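Local coordinates for protein leucine--tRNA ligase (Agrobacterium radiobacter, PDB 5AH5) that probably catalyses the ATP-dependent attachment of leucine to its cognate tRNA, as a class I aminoacyl-tRNA synthetase of bacterial leucyl type with an editing domain, at residues Trp221-Gly227 with Lys406-Leu412; Thr245-Asp249 with Ser387-Arg391; Tyr196-Leu200 with Arg538-Val543; Leu141-Ile147 with Trp189-Ile193. One frame throughout, in Å; residues are numbered along the deposited sequence.

In the fold
Contacts 4, 3, 1 and 2 run from the catalytic body out into the editing domain. Contact 4 joins helix 128-143 to strand 182-191, the side chain of Tyr142 lying about 12 Å from the bound zinc. About 13 Å away, centre to centre, contact 3 shares its core: Phe539 packs on Val191 and Ile193. Its Arg538 side chain is about 12 Å from the leucyl-sulfamoyl-adenosine. Contact 1, about 16 Å from contact 3 between centres, is the two-stranded connection to the editing domain, tied back by Asp198 to Arg224 and Tyr410. Contact 2 lies about 17 Å from contact 1, centre to centre, within the editing domain. The bound tRNA touches contacts 1 and 2.

Contact 1: residues Trp221-Gly227 with Lys406-Leu412; sequences WIGRTEG and KSTQYRL. With nucleotides of chain D.
Arg411 lays its guanidinium over the six-membered ring of Trp221, a cation-pi contact with CZ 3.9 Å from the centroid and 16° off the normal. Its extended t, t, t chain lets NH1 donate to Trp221 O (3.0 Å), while NE reaches O3' of C80 (2.9 Å) and NH2 reaches OP1 of A81 (3.0 Å), both in the tRNA, chain D. Helix 212-222 ends here: Gly223, at phi/psi 64/58, turns the chain into strand 224-227, and an ideal CB there would clash with Arg411 CB. The strand runs antiparallel to 406-410 (154°, axes 4.6 Å apart), pairing Arg224-Tyr410, Thr225-Gln409, Glu226-Thr408 and Gly227-Ser407. Thr225 N to Gln409 O is 2.7 Å, Gly227 N to Ser407 O 3.0 Å; Leu412 N to Ile222 O (3.1 Å) carries the pairing past the strand. Thr408 OG1 donates to Glu226 OE2 (2.8 Å). This is the two-stranded linker to the inserted editing domain of leucyl-tRNA synthetases. Arg411's cation thus serves Trp221 and the tRNA backbone at once, a recognition of sugar and phosphate rather than base.

Contact 2: residues Thr245-Asp249 with Ser387-Arg391; sequences TTRLD and SSAAR. With nucleotides of chain D.
Arg391 and Asp249 bury the most surface here, 90 and 53 Å², and a salt bridge joins them. Arg391 sits in the first turn of helix 388-400; its CA is 5.4 Å from that of Asp249. With chi1 m and chi2 and chi3 both t, its side chain runs back along the loop after strand 243-245, so that NE donates to Asp249 OD2 at 3.2 Å and 165°. Asp249, chi1 p, points its CB toward the helix, and that CB packs 3.6 Å from Ser387 CB. Ser387 (34 Å²) holds the N-cap position, though its side chain makes no capping bond.

Asp249 OD2 also meets Arg247 NH2 at 2.8 Å, a salt bridge with a weak hydrogen bond. Arg247, coiled m, m, m, thereby brings its NH2 within 3.8 Å of Arg391 NH2. Beside this network Leu248, its CB directed toward the helix, lies with CD2 4.1 Å from Arg391 O and touches Leu394, Ile395 and Val230.

O3' of A84 in chain D, probably the 3'-terminal adenosine, is hydrogen-bonded by Thr245 OG1 (2.7 Å), Thr246 N (2.9 Å) and Thr246 OG1 (3.0 Å), consistent with the threonine-rich editing pocket of the family. The contact joins this loop to the start of helix 388-400. Asp249 OD2, shared by both arginines, offsets only part of their charge; the polar part of the link is ionic, backed by the packing of Leu248 and of the Asp249 and Ser387 CB atoms.

Contact 3: residues Tyr196-Leu200 with Arg538-Val543; sequences YADRL and RFITKV
Helix 533-546, the beta-alpha-beta crossover between parallel strands 520-524 and 556-560 of the Rossmann-type catalytic fold, meets helix 197-202 and the preceding Tyr196 through side chains, some reaching the partner's backbone. The nearest CA pair is Leu200 and Phe539 at 6.9 Å. Leu200 (m, t) is the main bump, its CD2 filling a hollow between Arg538, Phe539 and Lys542: 4.0 Å from Arg538 CB, 3.8 Å from Phe539 N and 4.0 Å from Lys542 CE. The Tyr196 ring, chi1 m, fills the groove formed by Phe539, Lys542 and Val543. Phe539 (t) points its edge at one face, T-shaped (centroids 5.4 Å, planes 77°); Val543 CG2 makes a CH-pi contact 4.0 Å from the centroid; Lys542 CB lies at the ring edge, 3.7 Å from Tyr196 CD2. Buried and partly exposed charges flank this: Lys542 pairs with Asp203, Arg199 with Asp546. Arg538, also paired with Glu554, lays one guanidinium face against Leu200 CD2, and its NH1 and NH2 both donate to Leu200 O at 3.2 Å.

Contact 4: residues Leu141-Ile147 with Trp189-Ile193; sequences LYRKGLI and WFVDI
Ile147 and Val191 form the apolar centre, side by side on one face of the sheet as an antiparallel non-hydrogen-bonded pair, with CA atoms 4.5 Å apart and Ile147 CG1 3.9 Å from Val191 CG1. Leu141, from the last turn of helix 128-143, adds CD2 at 4.4 Å from the same Val191 CG1, and Phe539 of helix 533-546 presses on Val191 as well. Next out, Trp189 (chi1 m) brings its six-membered ring against Ile147, CE3 3.6 Å from Ile147 CG2, and points its edge at the face of Tyr142 (chi1 t) in an offset edge-to-face pair, centroids 5.5 Å apart and planes at 78°.

The helix ends in a Schellman motif: Gly145, at phi/psi 80/3, donates from N to Tyr142 O (3.1 Å), and Leu146 N to Leu141 O (2.8 Å, weak). Strand 147-151 then starts against the end of 182-191: Asp192 N donates to Leu146 O (2.9 Å), and Ile147 CA approaches Phe190 O at 3.3 Å. Asp192, centre of an inverse gamma turn with Ile193 N bonded to Val191 O at 2.8 Å, leads off toward helix 197-202.

At the polar edge, Tyr142 OH bonds Thr437, Trp189 NE1 bonds Asp483 and Asp192 OD1 bonds Asn414. Helix 128-143 is thus seated on the antiparallel sheet that also carries the zinc module. The contact is largely apolar, with these polar groups bonded at the margin, Asp192 N to Leu146 O being the one backbone hydrogen bond between the two segments.

Contact 1: residues Trp221-Gly227 with Lys406-Leu412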
# COMPACT_ATOMS: atom_id res chain seq x y z
N TRP B 221 -3.68 15.22 1.37
CA TRP B 221 -4.68 14.81 2.37
C TRP B 221 -4.47 15.49 3.71
O TRP B 221 -5.41 16.02 4.31
CB TRP B 221 -4.70 13.30 2.55
CG TRP B 221 -5.84 12.87 3.35
CD1 TRP B 221 -5.83 12.55 4.68
CD2 TRP B 221 -7.19 12.73 2.91
NE1 TRP B 221 -7.11 12.20 5.09
CE2 TRP B 221 -7.95 12.30 4.01
CE3 TRP B 221 -7.83 12.89 1.66
CZ2 TRP B 221 -9.33 12.07 3.91
CZ3 TRP B 221 -9.18 12.67 1.57
CH2 TRP B 221 -9.93 12.26 2.68
N ILE B 222 -3.22 15.50 4.18
CA ILE B 222 -2.90 16.11 5.46
C ILE B 222 -3.13 17.63 5.39
O ILE B 222 -3.80 18.20 6.25
CB ILE B 222 -1.48 15.78 5.89
CG1 ILE B 222 -1.36 14.26 6.14
CG2 ILE B 222 -1.06 16.62 7.09
CD1 ILE B 222 0.08 13.77 6.09
N GLY B 223 -2.55 18.23 4.34
CA GLY B 223 -2.89 19.56 3.87
C GLY B 223 -2.55 20.62 4.88
O GLY B 223 -3.44 21.34 5.35
N ARG B 224 -1.30 20.69 5.26
CA ARG B 224 -0.81 21.78 6.13
C ARG B 224 -0.76 23.17 5.41
O ARG B 224 -0.21 23.30 4.29
CB ARG B 224 0.56 21.43 6.71
CG ARG B 224 1.08 22.46 7.70
CD ARG B 224 2.31 21.97 8.43
NE ARG B 224 3.45 21.87 7.53
CZ ARG B 224 4.53 21.11 7.73
NH1 ARG B 224 4.68 20.33 8.80
NH2 ARG B 224 5.49 21.13 6.81
N THR B 225 -1.33 24.18 6.06
CA THR B 225 -1.52 25.55 5.52
C THR B 225 -0.89 26.55 6.48
O THR B 225 -0.90 26.36 7.70
CB THR B 225 -3.04 25.87 5.36
OG1 THR B 225 -3.59 25.05 4.32
CG2 THR B 225 -3.29 27.33 4.98
N GLU B 226 -0.34 27.62 5.94
CA GLU B 226 0.27 28.68 6.75
C GLU B 226 -0.55 29.98 6.59
O GLU B 226 -1.01 30.29 5.49
CB GLU B 226 1.74 28.85 6.34
CG GLU B 226 2.71 28.79 7.52
CD GLU B 226 2.83 27.40 8.14
OE1 GLU B 226 2.88 26.41 7.38
OE2 GLU B 226 2.86 27.30 9.40
N GLY B 227 -0.76 30.72 7.68
CA GLY B 227 -1.54 31.96 7.64
C GLY B 227 -1.50 32.77 8.93
O GLY B 227 -0.55 32.66 9.72
N LYS B 406 0.76 33.91 14.41
CA LYS B 406 1.05 33.00 13.28
C LYS B 406 0.26 31.71 13.45
O LYS B 406 0.27 31.11 14.51
CB LYS B 406 2.55 32.68 13.20
CG LYS B 406 3.37 33.82 12.63
CD LYS B 406 4.86 33.56 12.75
CE LYS B 406 5.65 34.75 12.22
NZ LYS B 406 7.11 34.64 12.53
N SER B 407 -0.41 31.29 12.38
CA SER B 407 -1.35 30.17 12.44
C SER B 407 -0.94 29.04 11.49
O SER B 407 -0.72 29.29 10.30
CB SER B 407 -2.73 30.70 12.09
OG SER B 407 -3.73 29.71 12.26
N THR B 408 -0.83 27.82 12.02
CA THR B 408 -0.65 26.61 11.20
C THR B 408 -1.94 25.77 11.22
O THR B 408 -2.33 25.27 12.28
CB THR B 408 0.54 25.73 11.69
OG1 THR B 408 1.73 26.51 11.79
CG2 THR B 408 0.80 24.59 10.72
N GLN B 409 -2.60 25.63 10.06
CA GLN B 409 -3.84 24.83 9.93
C GLN B 409 -3.68 23.55 9.10
O GLN B 409 -2.88 23.50 8.16
CB GLN B 409 -4.96 25.68 9.33
CG GLN B 409 -5.26 27.00 10.08
CD GLN B 409 -5.67 26.85 11.56
OE1 GLN B 409 -6.01 25.77 12.05
NE2 GLN B 409 -5.61 27.95 12.27
N TYR B 410 -4.48 22.53 9.42
CA TYR B 410 -4.40 21.23 8.74
C TYR B 410 -5.76 20.84 8.22
O TYR B 410 -6.74 20.95 8.93
CB TYR B 410 -3.90 20.16 9.71
CG TYR B 410 -2.54 20.46 10.32
CD1 TYR B 410 -2.42 21.30 11.43
CD2 TYR B 410 -1.39 19.92 9.78
CE1 TYR B 410 -1.19 21.60 11.97
CE2 TYR B 410 -0.15 20.18 10.33
CZ TYR B 410 -0.06 21.02 11.41
OH TYR B 410 1.16 21.29 11.92
N ARG B 411 -5.82 20.34 6.99
CA ARG B 411 -7.07 19.76 6.44
C ARG B 411 -7.50 18.45 7.15
O ARG B 411 -8.69 18.14 7.21
CB ARG B 411 -6.83 19.49 4.98
CG ARG B 411 -7.96 18.88 4.20
CD ARG B 411 -7.49 18.35 2.86
NE ARG B 411 -8.56 17.55 2.27
CZ ARG B 411 -8.96 16.34 2.69
NH1 ARG B 411 -8.33 15.70 3.68
NH2 ARG B 411 -9.98 15.76 2.09
N LEU B 412 -6.52 17.65 7.54
CA LEU B 412 -6.68 16.38 8.25
C LEU B 412 -7.66 16.52 9.43
O LEU B 412 -7.49 17.37 10.33
CB LEU B 412 -5.29 15.98 8.79
CG LEU B 412 -5.15 14.65 9.48
CD1 LEU B 412 -5.46 13.54 8.52
CD2 LEU B 412 -3.77 14.47 10.09
P C D 80 -8.80 13.65 -3.14
OP1 C D 80 -9.19 12.92 -1.89
OP2 C D 80 -9.72 13.76 -4.27
O5' C D 80 -8.50 15.15 -2.70
C5' C D 80 -7.92 15.45 -1.46
C4' C D 80 -7.65 16.93 -1.39
O4' C D 80 -6.74 17.33 -2.46
C3' C D 80 -8.84 17.85 -1.59
O3' C D 80 -9.63 17.88 -0.40
C2' C D 80 -8.13 19.16 -1.88
O2' C D 80 -7.51 19.70 -0.74
C1' C D 80 -7.05 18.67 -2.86
N1 C D 80 -7.51 18.69 -4.27
C2 C D 80 -7.62 19.92 -4.92
O2 C D 80 -7.29 20.95 -4.32
N3 C D 80 -8.08 19.96 -6.20
C4 C D 80 -8.49 18.84 -6.79
N4 C D 80 -8.95 18.92 -8.04
C5 C D 80 -8.46 17.58 -6.12
C6 C D 80 -7.94 17.55 -4.89
P A D 81 -11.24 17.98 -0.46
OP1 A D 81 -11.69 17.91 0.94
OP2 A D 81 -11.77 17.02 -1.44
O5' A D 81 -11.49 19.45 -1.00
C5' A D 81 -10.95 20.53 -0.21
C4' A D 81 -11.08 21.86 -0.91
O4' A D 81 -10.14 21.96 -2.00
C3' A D 81 -12.43 22.21 -1.55
O3' A D 81 -13.36 22.52 -0.52
C2' A D 81 -12.00 23.37 -2.44
O2' A D 81 -11.85 24.58 -1.73
C1' A D 81 -10.67 22.83 -2.99
N9 A D 81 -10.91 22.06 -4.19
C8 A D 81 -11.16 20.71 -4.33
N7 A D 81 -11.41 20.34 -5.56
C5 A D 81 -11.33 21.53 -6.29
C6 A D 81 -11.49 21.81 -7.65
N6 A D 81 -11.77 20.89 -8.57
N1 A D 81 -11.35 23.10 -8.05
C2 A D 81 -11.06 24.02 -7.12
N3 A D 81 -10.89 23.88 -5.81
C4 A D 81 -11.03 22.59 -5.45

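Contact 2: residues Thr245-Asp249 with Ser387-Arg391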
# COMPACT_ATOMS: atom_id res chain seq x y z
N THR B 245 -6.77 34.09 7.93
CA THR B 245 -6.51 34.50 6.55
C THR B 245 -5.02 34.30 6.16
O THR B 245 -4.12 34.23 7.02
CB THR B 245 -7.00 35.97 6.31
OG1 THR B 245 -7.39 36.20 4.92
CG2 THR B 245 -5.96 37.00 6.80
N THR B 246 -4.82 34.17 4.85
CA THR B 246 -3.50 34.22 4.24
C THR B 246 -3.17 35.66 3.78
O THR B 246 -2.00 36.06 3.79
CB THR B 246 -3.41 33.25 3.04
OG1 THR B 246 -4.42 33.58 2.07
CG2 THR B 246 -3.61 31.79 3.51
N ARG B 247 -4.20 36.42 3.39
CA ARG B 247 -4.05 37.84 3.04
C ARG B 247 -4.23 38.76 4.26
O ARG B 247 -5.13 39.58 4.29
CB ARG B 247 -5.06 38.25 1.94
CG ARG B 247 -5.11 37.39 0.67
CD ARG B 247 -3.73 36.98 0.14
NE ARG B 247 -2.75 38.08 0.07
CZ ARG B 247 -2.70 39.02 -0.87
NH1 ARG B 247 -3.58 39.05 -1.87
NH2 ARG B 247 -1.76 39.95 -0.81
N LEU B 248 -3.37 38.61 5.28
CA LEU B 248 -3.45 39.48 6.47
C LEU B 248 -3.31 40.94 6.04
O LEU B 248 -4.00 41.82 6.57
CB LEU B 248 -2.37 39.14 7.50
CG LEU B 248 -2.24 40.06 8.73
CD1 LEU B 248 -3.56 40.22 9.45
CD2 LEU B 248 -1.18 39.57 9.72
N ASP B 249 -2.42 41.16 5.06
CA ASP B 249 -2.24 42.45 4.40
C ASP B 249 -3.53 43.28 4.23
O ASP B 249 -3.51 44.47 4.50
CB ASP B 249 -1.49 42.28 3.05
CG ASP B 249 -2.20 41.35 2.06
OD1 ASP B 249 -3.06 41.83 1.29
OD2 ASP B 249 -1.85 40.16 2.03
N SER B 387 2.53 43.92 -0.49
CA SER B 387 1.97 43.22 0.70
C SER B 387 2.85 42.38 1.67
O SER B 387 2.55 42.34 2.86
CB SER B 387 0.79 42.34 0.23
OG SER B 387 1.05 41.72 -1.02
N SER B 388 3.90 41.72 1.18
CA SER B 388 4.57 40.62 1.92
C SER B 388 5.18 41.01 3.26
O SER B 388 4.83 40.46 4.30
CB SER B 388 5.66 39.96 1.07
OG SER B 388 5.11 39.45 -0.13
N ALA B 389 6.11 41.97 3.23
CA ALA B 389 6.71 42.50 4.45
C ALA B 389 5.74 43.35 5.29
O ALA B 389 6.08 43.73 6.42
CB ALA B 389 7.97 43.30 4.12
N ALA B 390 4.56 43.66 4.74
CA ALA B 390 3.43 44.19 5.54
C ALA B 390 2.87 43.14 6.51
O ALA B 390 2.57 43.45 7.67
CB ALA B 390 2.31 44.72 4.64
N ARG B 391 2.76 41.89 6.03
CA ARG B 391 2.32 40.75 6.85
C ARG B 391 3.30 40.47 8.00
O ARG B 391 2.87 40.10 9.09
CB ARG B 391 2.13 39.48 6.01
CG ARG B 391 1.29 39.61 4.74
CD ARG B 391 0.87 38.25 4.18
NE ARG B 391 0.65 38.27 2.73
CZ ARG B 391 1.46 37.74 1.79
NH1 ARG B 391 2.60 37.12 2.09
NH2 ARG B 391 1.10 37.85 0.50
P A D 84 -7.05 29.32 -0.16
OP1 A D 84 -5.84 29.71 -0.91
OP2 A D 84 -6.96 28.42 1.03
O5' A D 84 -7.71 30.69 0.31
C5' A D 84 -7.32 31.31 1.56
C4' A D 84 -8.34 32.33 1.97
O4' A D 84 -9.63 31.69 2.15
C3' A D 84 -8.12 33.05 3.30
O3' A D 84 -7.19 34.12 3.21
C2' A D 84 -9.52 33.58 3.59
O2' A D 84 -9.76 34.77 2.86
C1' A D 84 -10.39 32.41 3.10
N9 A D 84 -10.86 31.48 4.13
C8 A D 84 -10.35 31.26 5.39
N7 A D 84 -11.02 30.37 6.08
C5 A D 84 -12.04 29.98 5.22
C6 A D 84 -13.10 29.06 5.37
N6 A D 84 -13.30 28.33 6.47
N1 A D 84 -13.94 28.90 4.32
C2 A D 84 -13.73 29.63 3.21
N3 A D 84 -12.77 30.52 2.95
C4 A D 84 -11.95 30.65 4.02

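Contact 3: residues Tyr196-Leu200 with Arg538-Val543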
# COMPACT_ATOMS: atom_id res chain seq x y z
N TYR B 196 -0.10 14.16 15.38
CA TYR B 196 0.98 13.54 14.64
C TYR B 196 1.11 14.05 13.21
O TYR B 196 1.95 13.56 12.47
CB TYR B 196 0.78 12.03 14.60
CG TYR B 196 1.18 11.37 15.88
CD1 TYR B 196 0.49 11.63 17.07
CD2 TYR B 196 2.26 10.50 15.91
CE1 TYR B 196 0.87 11.03 18.25
CE2 TYR B 196 2.63 9.88 17.08
CZ TYR B 196 1.92 10.15 18.25
OH TYR B 196 2.32 9.52 19.40
N ALA B 197 0.30 15.02 12.82
CA ALA B 197 0.20 15.38 11.42
C ALA B 197 1.50 15.95 10.85
O ALA B 197 1.81 15.72 9.68
CB ALA B 197 -0.93 16.37 11.20
N ASP B 198 2.23 16.71 11.66
CA ASP B 198 3.53 17.21 11.26
C ASP B 198 4.54 16.09 10.96
O ASP B 198 5.26 16.17 9.98
CB ASP B 198 4.11 18.13 12.35
CG ASP B 198 3.58 19.56 12.28
OD1 ASP B 198 2.97 19.98 11.26
OD2 ASP B 198 3.84 20.28 13.25
N ARG B 199 4.62 15.09 11.82
CA ARG B 199 5.47 13.95 11.57
C ARG B 199 5.08 13.07 10.40
O ARG B 199 5.95 12.53 9.72
CB ARG B 199 5.50 13.08 12.76
CG ARG B 199 6.31 13.62 13.91
CD ARG B 199 6.82 12.42 14.66
NE ARG B 199 6.24 12.28 15.94
CZ ARG B 199 6.23 11.15 16.64
NH1 ARG B 199 6.70 9.99 16.16
NH2 ARG B 199 5.67 11.20 17.85
N LEU B 200 3.77 12.90 10.20
CA LEU B 200 3.25 12.22 9.03
C LEU B 200 3.65 12.96 7.73
O LEU B 200 4.01 12.35 6.73
CB LEU B 200 1.71 12.12 9.12
CG LEU B 200 1.19 11.15 10.18
CD1 LEU B 200 -0.33 11.31 10.35
CD2 LEU B 200 1.59 9.70 9.86
N ARG B 538 0.70 4.26 9.04
CA ARG B 538 1.85 5.09 9.38
C ARG B 538 1.58 5.79 10.72
O ARG B 538 2.46 5.87 11.57
CB ARG B 538 2.19 6.09 8.29
CG ARG B 538 2.61 5.44 6.97
CD ARG B 538 2.84 6.53 5.91
NE ARG B 538 3.91 7.40 6.41
CZ ARG B 538 3.89 8.74 6.52
NH1 ARG B 538 2.89 9.48 6.04
NH2 ARG B 538 4.93 9.34 7.08
N PHE B 539 0.35 6.27 10.91
CA PHE B 539 0.02 6.97 12.15
C PHE B 539 0.15 6.04 13.38
O PHE B 539 0.77 6.39 14.39
CB PHE B 539 -1.40 7.56 12.05
CG PHE B 539 -1.99 7.96 13.38
CD1 PHE B 539 -1.31 8.81 14.23
CD2 PHE B 539 -3.23 7.49 13.77
CE1 PHE B 539 -1.85 9.20 15.45
CE2 PHE B 539 -3.78 7.85 15.00
CZ PHE B 539 -3.08 8.72 15.84
N ILE B 540 -0.35 4.84 13.27
CA ILE B 540 -0.42 3.95 14.45
C ILE B 540 0.98 3.43 14.74
O ILE B 540 1.30 3.16 15.91
CB ILE B 540 -1.52 2.86 14.30
CG1 ILE B 540 -2.90 3.50 14.48
CG2 ILE B 540 -1.38 1.66 15.23
CD1 ILE B 540 -3.13 4.18 15.79
N THR B 541 1.85 3.37 13.71
CA THR B 541 3.23 2.93 13.92
C THR B 541 4.00 3.93 14.77
O THR B 541 4.68 3.58 15.73
CB THR B 541 3.89 2.56 12.58
OG1 THR B 541 3.17 1.44 12.02
CG2 THR B 541 5.40 2.18 12.77
N LYS B 542 3.79 5.21 14.48
CA LYS B 542 4.41 6.26 15.26
C LYS B 542 3.89 6.28 16.69
O LYS B 542 4.63 6.44 17.64
CB LYS B 542 4.16 7.60 14.56
CG LYS B 542 4.80 7.63 13.15
CD LYS B 542 4.78 8.98 12.52
CE LYS B 542 5.31 9.00 11.08
NZ LYS B 542 6.67 8.38 10.94
N VAL B 543 2.59 6.13 16.85
CA VAL B 543 1.98 6.06 18.17
C VAL B 543 2.62 4.90 18.96
O VAL B 543 3.09 5.11 20.06
CB VAL B 543 0.43 5.92 18.10
CG1 VAL B 543 -0.14 5.63 19.48
CG2 VAL B 543 -0.16 7.19 17.57

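Contact 4: residues Leu141-Ile147 with Trp189-Ile193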
# COMPACT_ATOMS: atom_id res chain seq x y z
N LEU B 141 -4.05 3.33 24.44
CA LEU B 141 -4.17 4.63 23.77
C LEU B 141 -5.16 5.55 24.47
O LEU B 141 -4.97 6.78 24.50
CB LEU B 141 -4.54 4.46 22.30
CG LEU B 141 -3.34 4.21 21.34
CD1 LEU B 141 -2.57 2.91 21.55
CD2 LEU B 141 -3.88 4.27 19.92
N TYR B 142 -6.25 4.96 25.01
CA TYR B 142 -7.20 5.71 25.84
C TYR B 142 -6.55 6.27 27.11
O TYR B 142 -6.64 7.46 27.35
CB TYR B 142 -8.41 4.85 26.19
CG TYR B 142 -9.44 5.54 27.08
CD1 TYR B 142 -10.09 6.72 26.68
CD2 TYR B 142 -9.75 5.01 28.32
CE1 TYR B 142 -11.02 7.36 27.52
CE2 TYR B 142 -10.67 5.62 29.15
CZ TYR B 142 -11.29 6.78 28.75
OH TYR B 142 -12.19 7.29 29.62
N ARG B 143 -5.88 5.43 27.91
CA ARG B 143 -5.10 5.97 29.08
C ARG B 143 -4.08 7.07 28.77
O ARG B 143 -3.91 7.97 29.56
CB ARG B 143 -4.37 4.86 29.84
CG ARG B 143 -5.32 3.88 30.51
CD ARG B 143 -4.69 3.03 31.60
NE ARG B 143 -5.75 2.29 32.32
CZ ARG B 143 -6.57 2.81 33.25
NH1 ARG B 143 -6.49 4.10 33.63
NH2 ARG B 143 -7.50 2.04 33.82
N LYS B 144 -3.41 7.00 27.63
CA LYS B 144 -2.40 8.02 27.29
C LYS B 144 -2.98 9.21 26.56
O LYS B 144 -2.22 10.04 26.07
CB LYS B 144 -1.26 7.42 26.46
CG LYS B 144 -0.64 6.14 27.00
CD LYS B 144 0.26 6.36 28.19
CE LYS B 144 0.26 5.16 29.14
NZ LYS B 144 0.92 3.96 28.56
N GLY B 145 -4.30 9.31 26.41
CA GLY B 145 -4.90 10.45 25.75
C GLY B 145 -4.89 10.45 24.22
O GLY B 145 -5.37 11.38 23.64
N LEU B 146 -4.41 9.39 23.58
CA LEU B 146 -4.43 9.33 22.10
C LEU B 146 -5.82 9.00 21.57
O LEU B 146 -6.21 9.50 20.54
CB LEU B 146 -3.40 8.33 21.59
CG LEU B 146 -2.01 8.91 21.87
CD1 LEU B 146 -1.04 7.82 22.28
CD2 LEU B 146 -1.53 9.72 20.69
N ILE B 147 -6.59 8.21 22.33
CA ILE B 147 -7.98 7.96 22.02
C ILE B 147 -8.82 8.72 23.04
O ILE B 147 -8.57 8.64 24.27
CB ILE B 147 -8.33 6.46 22.00
CG1 ILE B 147 -7.77 5.81 20.72
CG2 ILE B 147 -9.87 6.25 22.05
CD1 ILE B 147 -7.87 4.29 20.69
N TRP B 189 -16.07 8.11 19.40
CA TRP B 189 -14.67 7.87 19.68
C TRP B 189 -13.81 8.31 18.50
O TRP B 189 -14.21 8.16 17.31
CB TRP B 189 -14.40 6.39 20.03
CG TRP B 189 -15.05 6.01 21.33
CD1 TRP B 189 -16.26 5.44 21.48
CD2 TRP B 189 -14.50 6.16 22.64
NE1 TRP B 189 -16.51 5.23 22.80
CE2 TRP B 189 -15.46 5.67 23.54
CE3 TRP B 189 -13.30 6.68 23.15
CZ2 TRP B 189 -15.25 5.66 24.93
CZ3 TRP B 189 -13.07 6.68 24.47
CH2 TRP B 189 -14.07 6.18 25.39
N PHE B 190 -12.63 8.84 18.85
CA PHE B 190 -11.67 9.43 17.94
C PHE B 190 -10.26 9.03 18.33
O PHE B 190 -9.99 8.71 19.52
CB PHE B 190 -11.72 10.94 18.06
CG PHE B 190 -13.00 11.53 17.62
CD1 PHE B 190 -13.22 11.85 16.30
CD2 PHE B 190 -14.02 11.76 18.55
CE1 PHE B 190 -14.43 12.41 15.90
CE2 PHE B 190 -15.20 12.30 18.16
CZ PHE B 190 -15.42 12.63 16.84
N VAL B 191 -9.34 9.08 17.36
CA VAL B 191 -7.91 9.07 17.64
C VAL B 191 -7.30 10.39 17.19
O VAL B 191 -7.61 10.89 16.10
CB VAL B 191 -7.15 7.93 16.97
CG1 VAL B 191 -5.91 7.61 17.80
CG2 VAL B 191 -8.01 6.71 16.77
N ASP B 192 -6.43 10.95 18.03
CA ASP B 192 -5.83 12.25 17.77
C ASP B 192 -4.68 12.16 16.75
O ASP B 192 -3.53 12.32 17.08
CB ASP B 192 -5.32 12.83 19.09
CG ASP B 192 -4.90 14.29 18.98
OD1 ASP B 192 -5.05 14.92 17.90
OD2 ASP B 192 -4.41 14.81 19.98
N ILE B 193 -5.01 11.88 15.51
CA ILE B 193 -4.05 11.89 14.40
C ILE B 193 -3.50 13.30 14.06
O ILE B 193 -2.34 13.45 13.60
CB ILE B 193 -4.67 11.19 13.19
CG1 ILE B 193 -3.62 10.79 12.13
CG2 ILE B 193 -5.79 12.03 12.58
CD1 ILE B 193 -4.24 9.95 11.02